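Local coordinates for prephenate dehydrogenase (Corynebacterium glutamicum ATCC 13032, PDB 3KTD), which probably catalyses the NAD(P)+-dependent oxidative decarboxylation of prephenate to 4-hydroxyphenylpyruvate, a step towards tyrosine, at the interface of chains A and B. Residues are numbered along the deposited sequence; one frame, centred on the assembly and turned at random. Chains: chain A/B, Prephenate dehydrogenase.

Contact 1: the interface of chains A and B. Residues chain A 211, 214-215, 219; chain B 196, 200, 255, 258.
B:Arg196 reaches across to A:Val211 and illustrates how one arginine can serve its own chain and a partner at once. With CG anti to the carbonyl carbon (chi1 -68°) and the chain extended to NE, the side chain spans from its helix past A:Gly215 to the end of the partner helix. CB and CG skirt the backbone oxygen of A:Val211. CD packs 3.5 Å from CA of A:Gly215, with the hydroxyl OG of A:Ser219 also beside it, and NE remains next to the same glycine. At the tip, NH1 donates to O of A:Val211 over 2.7 Å, in the carbonyl plane and on a lone pair, although this oxygen is tilted 19° out of the guanidinium plane.

Within chain B the head also forms an end-on salt bridge to B:Glu258: NH1 bonds OE1 at 2.8 Å and NH2 bonds OE2 at 3.0 Å. Both nitrogens approach from above the carboxylate plane. From the opposite face, the amide ND2 of A:Asn214 sends a nearly straight hydrogen bond to B:Glu258 OE1 at 3.0 Å. Two donors, one from each chain, thus grip that oxygen. Beside this polar cluster, CG1 of A:Val211 rests 3.6 Å from CD2 of B:Leu200. The site brings the C-terminal end of helix 187-214, A:Gly215 just after it, and A:Ser219 in helix 216-222 of chain A against helices 187-214 and 249-271 of chain B.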
loop_
_atom_site.group_PDB
_atom_site.type_symbol
_atom_site.label_atom_id
_atom_site.label_comp_id
_atom_site.label_asym_id
_atom_site.label_seq_id
_atom_site.Cartn_x
_atom_site.Cartn_y
_atom_site.Cartn_z
ATOM N N VAL A 211 15.096 0.283 0.929
ATOM C CA VAL A 211 15.595 0.280 -0.450
ATOM C C VAL A 211 15.390 1.642 -1.129
ATOM O O VAL A 211 16.224 2.080 -1.930
ATOM C CB VAL A 211 14.967 -0.843 -1.302
ATOM C CG1 VAL A 211 15.474 -0.779 -2.755
ATOM C CG2 VAL A 211 15.277 -2.211 -0.687
ATOM N N ASN A 214 17.807 4.116 0.606
ATOM C CA ASN A 214 19.148 3.828 0.083
ATOM C C ASN A 214 19.439 4.590 -1.197
ATOM O O ASN A 214 20.591 4.920 -1.470
ATOM C CB ASN A 214 19.342 2.329 -0.185
ATOM C CG ASN A 214 19.463 1.497 1.093
ATOM O OD1 ASN A 214 19.492 2.015 2.218
ATOM N ND2 ASN A 214 19.528 0.188 0.913
ATOM N N GLY A 215 18.396 4.864 -1.980
ATOM C CA GLY A 215 18.539 5.590 -3.251
ATOM C C GLY A 215 18.894 7.066 -3.117
ATOM O O GLY A 215 19.232 7.717 -4.113
ATOM N N SER A 219 15.687 9.489 -5.278
ATOM C CA SER A 219 14.688 8.446 -5.064
ATOM C C SER A 219 13.519 8.910 -4.199
ATOM O O SER A 219 12.359 8.719 -4.550
ATOM C CB SER A 219 15.328 7.198 -4.456
ATOM O OG SER A 219 16.078 6.510 -5.441
ATOM N N ARG B 196 13.733 1.700 -7.815
ATOM C CA ARG B 196 13.581 1.610 -6.366
ATOM C C ARG B 196 12.200 1.961 -5.830
ATOM O O ARG B 196 11.620 1.187 -5.087
ATOM C CB ARG B 196 14.605 2.516 -5.671
ATOM C CG ARG B 196 16.052 2.068 -5.829
ATOM C CD ARG B 196 17.031 3.081 -5.256
ATOM N NE ARG B 196 18.392 2.583 -5.343
ATOM C CZ ARG B 196 18.938 1.720 -4.496
ATOM N NH1 ARG B 196 18.248 1.240 -3.465
ATOM N NH2 ARG B 196 20.188 1.326 -4.679
ATOM N N LEU B 200 10.115 -1.566 -8.084
ATOM C CA LEU B 200 10.180 -2.516 -6.977
ATOM C C LEU B 200 8.851 -2.527 -6.240
ATOM O O LEU B 200 8.398 -3.578 -5.818
ATOM C CB LEU B 200 11.289 -2.165 -5.994
ATOM C CG LEU B 200 11.434 -3.094 -4.782
ATOM C CD1 LEU B 200 11.880 -4.475 -5.221
ATOM C CD2 LEU B 200 12.427 -2.507 -3.778
ATOM N N ALA B 255 17.895 -3.055 -7.381
ATOM C CA ALA B 255 16.970 -2.743 -6.275
ATOM C C ALA B 255 16.377 -3.989 -5.607
ATOM O O ALA B 255 16.300 -4.075 -4.373
ATOM C CB ALA B 255 15.857 -1.848 -6.772
ATOM N N GLU B 258 18.750 -5.710 -3.224
ATOM C CA GLU B 258 18.811 -5.066 -1.917
ATOM C C GLU B 258 17.625 -5.520 -1.080
ATOM O O GLU B 258 17.777 -5.817 0.098
ATOM C CB GLU B 258 18.827 -3.543 -2.043
ATOM C CG GLU B 258 20.126 -3.012 -2.614
ATOM C CD GLU B 258 20.252 -1.509 -2.533
ATOM O OE1 GLU B 258 19.391 -0.849 -1.907
ATOM O OE2 GLU B 258 21.230 -0.987 -3.104
#

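Contact 2: the interface of chains A and B. Residues chain A 185, 189-190, 193, 332; chain B 218-219, 222.
B:Leu218 packs against the backbone oxygens of A:Pro189 and A:Glu332, burying 58 Å². A chi1 of -173°, with CG opposite the backbone N, carries CG toward chain A, and a chi2 of 69° then sets the two methyl branches toward different neighbours. CD2 lies 3.5 Å from the backbone O of A:Pro189, and on the same branch the hydroxyl OG of A:Ser185 is also close. CD1 instead comes 3.5 Å from the main-chain O of A:Glu332, an oxygen that CB approaches as well. It is therefore the backbone of A:Glu332, rather than its carboxylate, that borders the leucine.

A:Ala193, with 45 Å² hidden, meets both B:Ser219, the residue after B:Leu218, and B:Leu222, one turn on. Its CB touches CD1 of B:Leu222 at 3.7 Å, while OG of B:Ser219 stands 3.6 Å from its CA. The same CD1 of B:Leu222 reaches the imidazole CD2 of A:His190 at 4.0 Å, the two side chains crossing at about a right angle. The small A:Ala193 may let the helices come close here. In the fold, the short helix 216-222 of chain B lies against the N-terminal part of helix 187-214 of chain A, with helix 324-334 and the segment leading into 187-214 beside it.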
loop_
_atom_site.group_PDB
_atom_site.type_symbol
_atom_site.label_atom_id
_atom_site.label_comp_id
_atom_site.label_asym_id
_atom_site.label_seq_id
_atom_site.Cartn_x
_atom_site.Cartn_y
_atom_site.Cartn_z
ATOM N N SER A 185 -12.365 -18.568 13.866
ATOM C CA SER A 185 -11.145 -19.245 13.429
ATOM C C SER A 185 -10.408 -19.882 14.590
ATOM O O SER A 185 -10.404 -19.351 15.680
ATOM C CB SER A 185 -10.207 -18.257 12.718
ATOM O OG SER A 185 -8.962 -18.864 12.400
ATOM N N PRO A 189 -4.981 -21.591 11.802
ATOM C CA PRO A 189 -5.487 -20.979 10.583
ATOM C C PRO A 189 -5.442 -19.455 10.633
ATOM O O PRO A 189 -5.164 -18.814 9.618
ATOM C CB PRO A 189 -6.928 -21.476 10.527
ATOM C CG PRO A 189 -6.866 -22.798 11.195
ATOM C CD PRO A 189 -5.925 -22.592 12.331
ATOM N N HIS A 190 -5.702 -18.885 11.804
ATOM C CA HIS A 190 -5.649 -17.432 11.981
ATOM C C HIS A 190 -4.239 -16.860 11.858
ATOM O O HIS A 190 -4.019 -15.884 11.143
ATOM C CB HIS A 190 -6.203 -17.036 13.347
ATOM C CG HIS A 190 -5.986 -15.597 13.685
ATOM N ND1 HIS A 190 -4.810 -15.135 14.239
ATOM C CD2 HIS A 190 -6.790 -14.516 13.542
ATOM C CE1 HIS A 190 -4.904 -13.830 14.431
ATOM N NE2 HIS A 190 -6.094 -13.428 14.018
ATOM N N ALA A 193 -3.065 -16.906 8.476
ATOM C CA ALA A 193 -3.640 -15.816 7.697
ATOM C C ALA A 193 -2.963 -14.486 8.013
ATOM O O ALA A 193 -2.530 -13.783 7.103
ATOM C CB ALA A 193 -5.132 -15.717 7.947
ATOM N N GLU A 332 -14.706 -21.089 9.008
ATOM C CA GLU A 332 -13.264 -20.855 9.022
ATOM C C GLU A 332 -12.659 -21.063 7.632
ATOM O O GLU A 332 -11.900 -20.226 7.149
ATOM C CB GLU A 332 -12.599 -21.807 10.018
ATOM C CG GLU A 332 -11.097 -21.615 10.224
ATOM C CD GLU A 332 -10.447 -22.830 10.880
ATOM O OE1 GLU A 332 -10.210 -23.834 10.176
ATOM O OE2 GLU A 332 -10.164 -22.788 12.095
ATOM N N LEU B 218 -9.890 -17.661 3.976
ATOM C CA LEU B 218 -9.727 -17.007 5.273
ATOM C C LEU B 218 -8.748 -15.844 5.215
ATOM O O LEU B 218 -9.047 -14.772 5.748
ATOM C CB LEU B 218 -9.284 -17.991 6.355
ATOM C CG LEU B 218 -9.260 -17.392 7.766
ATOM C CD1 LEU B 218 -10.677 -17.109 8.267
ATOM C CD2 LEU B 218 -8.513 -18.315 8.722
ATOM N N SER B 219 -7.592 -16.052 4.581
ATOM C CA SER B 219 -6.576 -15.002 4.482
ATOM C C SER B 219 -7.150 -13.741 3.860
ATOM O O SER B 219 -7.033 -12.658 4.427
ATOM C CB SER B 219 -5.367 -15.464 3.667
ATOM O OG SER B 219 -4.646 -16.461 4.353
ATOM N N LEU B 222 -9.597 -11.942 6.137
ATOM C CA LEU B 222 -8.952 -11.270 7.272
ATOM C C LEU B 222 -8.041 -10.088 6.887
ATOM O O LEU B 222 -7.595 -9.331 7.767
ATOM C CB LEU B 222 -8.119 -12.281 8.085
ATOM C CG LEU B 222 -8.856 -13.413 8.806
ATOM C CD1 LEU B 222 -7.906 -14.084 9.772
ATOM C CD2 LEU B 222 -10.077 -12.919 9.543
#

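Contact 3: the interface of chains A and B. Residues chain A 256-257, 260; chain B 260, 263-264, 267.
An antiparallel helix pairing, in which A:Leu260 packs against B:Leu260, B:Leu263 and B:His264 and A:Asp257 binds B:Arg267, joins the two subunits close to the two-fold axis; here an apolar core of leucines is flanked by a salt bridge. A:Leu260 hides 82 Å² and carries the core. One branch, CD2 of A:Leu260, rests 3.8 Å from CB of B:Leu263. The same CD2 of A:Leu260 lies 4.0 Å from its symmetry counterpart, CD2 of B:Leu260. The other, CD1 of A:Leu260, turns to the imidazole of B:His264 and lies 4.0 Å from CE1. One turn earlier, A:Leu256 divides likewise: CD1 meets CD2 of B:Leu263, whereas CD2 reaches the backbone O of B:Leu263 and CB of B:Arg267.

The clasp is a side-on salt bridge. B:Arg267 projects with CG anti to its backbone N (chi1 -170°) and stays extended to NE, a reach that brings its edge to the aspartate. NE donates to OD1 of A:Asp257 at 2.5 Å and NH2 to OD2 at 2.8 Å. Each oxygen uses its syn lone pair, and the carboxylate and guanidinium planes are only 10° apart, so the paired bonds should resist rotation of either group. In the fold, helix 249-270 of chain A and helix 249-271 of chain B run past each other here, and two-fold symmetry repeats the clasp with the chains exchanged.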
loop_
_atom_site.group_PDB
_atom_site.type_symbol
_atom_site.label_atom_id
_atom_site.label_comp_id
_atom_site.label_asym_id
_atom_site.label_seq_id
_atom_site.Cartn_x
_atom_site.Cartn_y
_atom_site.Cartn_z
ATOM N N LEU A 256 6.958 -15.715 4.512
ATOM C CA LEU A 256 8.094 -15.010 3.925
ATOM C C LEU A 256 8.844 -15.873 2.898
ATOM O O LEU A 256 9.344 -15.349 1.902
ATOM C CB LEU A 256 9.040 -14.506 5.022
ATOM C CG LEU A 256 10.277 -13.684 4.621
ATOM C CD1 LEU A 256 9.926 -12.533 3.707
ATOM C CD2 LEU A 256 10.979 -13.160 5.860
ATOM N N ASP A 257 8.898 -17.185 3.131
ATOM C CA ASP A 257 9.540 -18.116 2.199
ATOM C C ASP A 257 8.793 -18.214 0.889
ATOM O O ASP A 257 9.406 -18.448 -0.159
ATOM C CB ASP A 257 9.680 -19.519 2.798
ATOM C CG ASP A 257 10.848 -19.627 3.751
ATOM O OD1 ASP A 257 11.460 -18.587 4.060
ATOM O OD2 ASP A 257 11.166 -20.751 4.198
ATOM N N LEU A 260 9.880 -15.055 -0.881
ATOM C CA LEU A 260 11.228 -15.183 -1.443
ATOM C C LEU A 260 11.259 -16.089 -2.672
ATOM O O LEU A 260 11.983 -15.822 -3.626
ATOM C CB LEU A 260 12.212 -15.686 -0.388
ATOM C CG LEU A 260 12.467 -14.720 0.774
ATOM C CD1 LEU A 260 13.224 -15.403 1.901
ATOM C CD2 LEU A 260 13.206 -13.473 0.307
ATOM N N LEU B 260 16.027 -8.354 -1.356
ATOM C CA LEU B 260 16.282 -9.752 -0.987
ATOM C C LEU B 260 17.310 -9.863 0.135
ATOM O O LEU B 260 17.209 -10.730 0.996
ATOM C CB LEU B 260 16.748 -10.559 -2.200
ATOM C CG LEU B 260 15.744 -10.776 -3.332
ATOM C CD1 LEU B 260 16.476 -11.169 -4.617
ATOM C CD2 LEU B 260 14.689 -11.796 -2.962
ATOM N N LEU B 263 15.342 -8.957 3.238
ATOM C CA LEU B 263 14.342 -9.967 3.537
ATOM C C LEU B 263 14.956 -11.257 4.105
ATOM O O LEU B 263 14.383 -11.858 5.025
ATOM C CB LEU B 263 13.466 -10.234 2.302
ATOM C CG LEU B 263 12.510 -9.091 1.910
ATOM C CD1 LEU B 263 11.861 -9.336 0.556
ATOM C CD2 LEU B 263 11.437 -8.885 2.974
ATOM N N HIS B 264 16.108 -11.673 3.571
ATOM C CA HIS B 264 16.839 -12.836 4.111
ATOM C C HIS B 264 17.348 -12.554 5.527
ATOM O O HIS B 264 17.186 -13.375 6.426
ATOM C CB HIS B 264 18.047 -13.180 3.244
ATOM C CG HIS B 264 17.731 -13.996 2.032
ATOM N ND1 HIS B 264 17.181 -15.258 2.108
ATOM C CD2 HIS B 264 17.955 -13.761 0.715
ATOM C CE1 HIS B 264 17.048 -15.750 0.888
ATOM N NE2 HIS B 264 17.515 -14.863 0.025
ATOM N N ARG B 267 14.674 -12.970 7.816
ATOM C CA ARG B 267 14.378 -14.385 8.017
ATOM C C ARG B 267 15.395 -15.009 8.971
ATOM O O ARG B 267 15.050 -15.878 9.776
ATOM C CB ARG B 267 14.385 -15.137 6.691
ATOM C CG ARG B 267 13.856 -16.558 6.814
ATOM C CD ARG B 267 14.156 -17.378 5.587
ATOM N NE ARG B 267 13.456 -18.660 5.614
ATOM C CZ ARG B 267 13.848 -19.731 6.301
ATOM N NH1 ARG B 267 14.932 -19.689 7.067
ATOM N NH2 ARG B 267 13.132 -20.849 6.235
#

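Contact 4: the interface of chains A and B. Residues chain A 277, 281-282, 285; chain B 206, 238, 242.
Helix 278-293 of chain A reaches over to the partner subunit, where A:Tyr285, A:Asp282 and A:Ala281 receive B:Pro238, the first residue of helix 238-247. The contact exemplifies how a rigid ring at a helix start can serve as a docking knob: B:Pro238 hides 66 Å², and neighbouring turns of the opposing helix share it. Its CG lies 3.6 Å from CB of A:Tyr285. Its CD stands 3.8 Å above the plane of the tyrosine ring, displaced toward the rim, so the pyrrolidine covers the root of the aromatic group rather than its centre. A chi1 of 176° brings the tyrosine ring alongside the proline, and a chi2 of 70° turns its face. CB of B:Pro238 lies 3.6 Å from the carboxylate OD1 of A:Asp282, whose side chain it crosses at about a right angle, and also approaches the backbone O of A:Ala281.

B:Glu206 bends at chi2 (-71°) and brings its carboxylate beside the backbone of the same helix. OE1 of B:Glu206 is 3.3 Å from the amide N of A:Tyr285, a near approach and not a hydrogen bond. Farther along helix 238-247, the aliphatic stem of B:Arg242 adds to the packing, its CG lying 3.8 Å from CB of A:Ala281.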
loop_
_atom_site.group_PDB
_atom_site.type_symbol
_atom_site.label_atom_id
_atom_site.label_comp_id
_atom_site.label_asym_id
_atom_site.label_seq_id
_atom_site.Cartn_x
_atom_site.Cartn_y
_atom_site.Cartn_z
ATOM N N ILE A 277 8.357 -11.088 -16.794
ATOM C CA ILE A 277 7.686 -11.377 -15.524
ATOM C C ILE A 277 6.183 -11.588 -15.731
ATOM O O ILE A 277 5.385 -11.087 -14.941
ATOM C CB ILE A 277 7.920 -10.263 -14.440
ATOM C CG1 ILE A 277 7.533 -8.879 -14.980
ATOM C CG2 ILE A 277 9.370 -10.255 -13.963
ATOM C CD1 ILE A 277 7.098 -7.906 -13.892
ATOM N N ALA A 281 3.195 -11.038 -12.885
ATOM C CA ALA A 281 2.222 -10.018 -13.247
ATOM C C ALA A 281 0.796 -10.539 -13.420
ATOM O O ALA A 281 -0.127 -9.922 -12.901
ATOM C CB ALA A 281 2.663 -9.298 -14.507
ATOM N N ASP A 282 0.600 -11.635 -14.156
ATOM C CA ASP A 282 -0.723 -12.201 -14.365
ATOM C C ASP A 282 -1.249 -12.725 -13.017
ATOM O O ASP A 282 -2.381 -12.475 -12.644
ATOM C CB ASP A 282 -0.662 -13.319 -15.419
ATOM C CG ASP A 282 -0.120 -12.837 -16.784
ATOM O OD1 ASP A 282 -0.054 -11.613 -17.033
ATOM O OD2 ASP A 282 0.233 -13.695 -17.620
ATOM N N TYR A 285 -2.033 -9.751 -10.447
ATOM C CA TYR A 285 -3.265 -9.097 -10.855
ATOM C C TYR A 285 -4.500 -9.903 -10.496
ATOM O O TYR A 285 -5.479 -9.376 -9.988
ATOM C CB TYR A 285 -3.254 -8.866 -12.364
ATOM C CG TYR A 285 -4.536 -8.270 -12.893
ATOM C CD1 TYR A 285 -4.888 -6.955 -12.597
ATOM C CD2 TYR A 285 -5.399 -9.015 -13.690
ATOM C CE1 TYR A 285 -6.069 -6.401 -13.075
ATOM C CE2 TYR A 285 -6.576 -8.466 -14.178
ATOM C CZ TYR A 285 -6.902 -7.159 -13.867
ATOM O OH TYR A 285 -8.063 -6.612 -14.342
ATOM N N GLU B 206 2.728 -7.282 -6.271
ATOM C CA GLU B 206 2.267 -8.480 -6.970
ATOM C C GLU B 206 2.550 -9.685 -6.078
ATOM O O GLU B 206 1.698 -10.576 -5.942
ATOM C CB GLU B 206 2.956 -8.673 -8.344
ATOM C CG GLU B 206 2.800 -7.533 -9.411
ATOM C CD GLU B 206 1.406 -7.412 -10.013
ATOM O OE1 GLU B 206 0.414 -7.761 -9.342
ATOM O OE2 GLU B 206 1.296 -6.941 -11.162
ATOM N N PRO B 238 -1.685 -6.117 -15.810
ATOM C CA PRO B 238 -0.390 -6.776 -15.838
ATOM C C PRO B 238 0.500 -6.308 -16.982
ATOM O O PRO B 238 1.711 -6.208 -16.813
ATOM C CB PRO B 238 -0.746 -8.252 -16.034
ATOM C CG PRO B 238 -2.160 -8.370 -15.726
ATOM C CD PRO B 238 -2.783 -7.076 -16.017
ATOM N N ARG B 242 4.413 -5.372 -16.571
ATOM C CA ARG B 242 5.453 -6.048 -17.330
ATOM C C ARG B 242 6.314 -5.045 -18.087
ATOM O O ARG B 242 7.528 -5.059 -17.957
ATOM C CB ARG B 242 4.854 -7.009 -18.355
ATOM C CG ARG B 242 4.163 -8.233 -17.797
ATOM C CD ARG B 242 3.868 -9.196 -18.923
ATOM N NE ARG B 242 5.104 -9.786 -19.421
ATOM C CZ ARG B 242 5.232 -10.452 -20.565
ATOM N NH1 ARG B 242 4.197 -10.633 -21.376
ATOM N NH2 ARG B 242 6.413 -10.953 -20.892
#

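The contacts sample a broad two-fold interface. Contacts 1 and 3, whose C-alpha centres are about 16 Å apart, share helix 249-271 of chain B; contact 4 lies about 20 Å from each. Contact 2 is more remote, about 33 Å from contact 1, 22 Å from contact 3 and 26 Å from contact 4. Helix 187-214 contributes to contacts 1, 2 and 4, and Ser219 serves in contacts 1 and 2 from opposite chains, so symmetry should place each beside the other's twin. Such interlocking of the same helices is consistent with a genuine dimer, as expected from the family's dimerization domain.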